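Local coordinates for centromeric protein-C, isoform A (Drosophila melanogaster, PDB 6O2K), which probably serves as a chromatin-protein adaptor at the kinetochore, its C-terminal cupin domain pairing with a second copy into a dimer, at the interface of chains A and B. Numbering follows the deposited sequence. Chains: chain A/B, Centromeric protein-C, isoform A.

The interface of chains A and B. Residues chain A 10-11, 14, 40, 66; chain B 88, 113-114.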
ATOM      1  N   ALA A  10     -10.861  11.349   7.274  1.00 36.07           N
ATOM      2  CA  ALA A  10     -10.340  11.293   5.912  1.00 27.62           C
ATOM      3  C   ALA A  10      -9.999   9.864   5.513  1.00 26.49           C
ATOM      4  O   ALA A  10     -10.269   9.437   4.378  1.00 25.13           O
ATOM      5  CB  ALA A  10      -9.117  12.201   5.787  1.00 29.35           C
ATOM      6  N   SER A  11      -9.410   9.103   6.432  1.00 25.54           N
ATOM      7  CA  SER A  11      -9.051   7.732   6.098  1.00 27.58           C
ATOM      8  C   SER A  11     -10.304   6.889   5.880  1.00 24.45           C
ATOM      9  O   SER A  11     -10.343   6.038   4.977  1.00 23.34           O
ATOM     10  CB  SER A  11      -8.159   7.149   7.196  1.00 32.96           C
ATOM     11  OG  SER A  11      -8.285   5.746   7.268  1.00 41.87           O
ATOM     12  N   LEU A  14     -11.698   7.734   2.413  1.00 25.15           N
ATOM     13  CA  LEU A  14     -10.917   7.085   1.367  1.00 22.54           C
ATOM     14  C   LEU A  14     -11.293   5.617   1.253  1.00 27.49           C
ATOM     15  O   LEU A  14     -11.524   5.102   0.149  1.00 24.97           O
ATOM     16  CB  LEU A  14      -9.423   7.234   1.649  1.00 21.43           C
ATOM     17  CG  LEU A  14      -8.541   6.315   0.802  1.00 20.95           C
ATOM     18  CD1 LEU A  14      -8.583   6.758  -0.655  1.00 21.26           C
ATOM     19  CD2 LEU A  14      -7.130   6.295   1.321  1.00 24.51           C
ATOM     20  N   ALA A  40      -5.438  10.950  -4.398  1.00 19.34           N
ATOM     21  CA  ALA A  40      -6.493   9.944  -4.308  1.00 19.37           C
ATOM     22  C   ALA A  40      -7.742  10.399  -5.053  1.00 24.37           C
ATOM     23  O   ALA A  40      -8.501   9.564  -5.568  1.00 23.88           O
ATOM     24  CB  ALA A  40      -6.797   9.625  -2.837  1.00 19.55           C
ATOM     25  N   TYR A  66      -5.524  -0.333  -7.461  1.00 14.74           N
ATOM     26  CA  TYR A  66      -6.441  -1.072  -6.598  1.00 18.12           C
ATOM     27  C   TYR A  66      -7.370  -1.914  -7.452  1.00 22.23           C
ATOM     28  O   TYR A  66      -7.830  -1.465  -8.509  1.00 21.54           O
ATOM     29  CB  TYR A  66      -7.293  -0.134  -5.710  1.00 16.09           C
ATOM     30  CG  TYR A  66      -6.481   0.792  -4.823  1.00 18.87           C
ATOM     31  CD1 TYR A  66      -6.185   2.094  -5.220  1.00 18.91           C
ATOM     32  CD2 TYR A  66      -6.018   0.367  -3.582  1.00 17.34           C
ATOM     33  CE1 TYR A  66      -5.433   2.945  -4.409  1.00 21.07           C
ATOM     34  CE2 TYR A  66      -5.260   1.213  -2.761  1.00 20.09           C
ATOM     35  CZ  TYR A  66      -4.980   2.496  -3.176  1.00 22.44           C
ATOM     36  OH  TYR A  66      -4.229   3.319  -2.361  1.00 20.05           O
TER
ATOM     37  N   LEU B  88       3.274   6.713  -0.402  1.00 16.67           N
ATOM     38  CA  LEU B  88       1.818   6.636  -0.407  0.55 18.50           C
ATOM     39  C   LEU B  88       1.315   6.780   1.022  1.00 18.23           C
ATOM     40  O   LEU B  88       1.605   5.926   1.871  1.00 23.62           O
ATOM     41  CB  LEU B  88       1.357   5.311  -1.022  0.55 15.57           C
ATOM     42  CG  LEU B  88      -0.132   4.980  -1.027  0.55 19.80           C
ATOM     43  CD1 LEU B  88      -0.915   6.013  -1.819  0.55 19.49           C
ATOM     44  CD2 LEU B  88      -0.316   3.595  -1.628  0.55 14.50           C
ATOM     45  N   VAL B 113      -4.178  11.415   3.049  1.00 19.93           N
ATOM     46  CA  VAL B 113      -4.276   9.963   3.015  1.00 20.59           C
ATOM     47  C   VAL B 113      -4.720   9.487   1.635  1.00 19.91           C
ATOM     48  O   VAL B 113      -5.635  10.049   1.017  1.00 18.01           O
ATOM     49  CB  VAL B 113      -5.217   9.476   4.130  1.00 17.16           C
ATOM     50  CG1 VAL B 113      -6.671   9.875   3.848  1.00 19.83           C
ATOM     51  CG2 VAL B 113      -5.065   7.969   4.313  1.00 16.69           C
ATOM     52  N   GLY B 114      -4.033   8.459   1.132  1.00 17.17           N
ATOM     53  CA  GLY B 114      -4.272   7.919  -0.187  1.00 18.80           C
ATOM     54  C   GLY B 114      -3.546   8.635  -1.304  1.00 17.57           C
ATOM     55  O   GLY B 114      -3.551   8.135  -2.446  1.00 18.67           O
TER
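B:Val113 and B:Gly114 make a turn of type II character in the loop between strands 107-111 and 116-119, and B:Gly114 (phi/psi 85/-10°) sits in the left-handed region that glycine enters most easily. This turn belongs to the cupin domain of one CENP-C copy and packs against the N-terminal helix 6-18 of the other, one patch of the two-fold symmetric dimer interface, apolar in character, with no N or O of one chain in bonding reach of the other. B:Val113 is the most deeply covered residue here, with 67 Å² hidden by chain A. Its CG1 lies in the crowded slot flanked by the backbone N and the carbonyl carbon (chi1 69°) and points at the helix backbone, 3.7 Å from the carbonyl O of A:Ala10. The same methyl touches the CB of A:Ala10 at 3.9 Å and lies equally near the CA of A:Ser11, so it rests on main chain and a short side chain. The other branch, CG2, is anti to the backbone N and meets CD2 of A:Leu14 at 4.0 Å. One helical turn along from A:Ala10, A:Leu14 has its CG anti to the backbone N and CD2 extended away from its own CA, so that CD2 reaches the B:Gly114 backbone, 3.6 Å from the glycine CA. From the short 3-10 helix 40-42, the CB of A:Ala40 closes on the same glycine, 3.6 Å from its carbonyl O. Farther along the seam, A:Tyr66 of strand 64-69 and B:Leu88 of strand 85-89 meet end to end, the phenol OH standing 4.0 Å from the CD2 methyl.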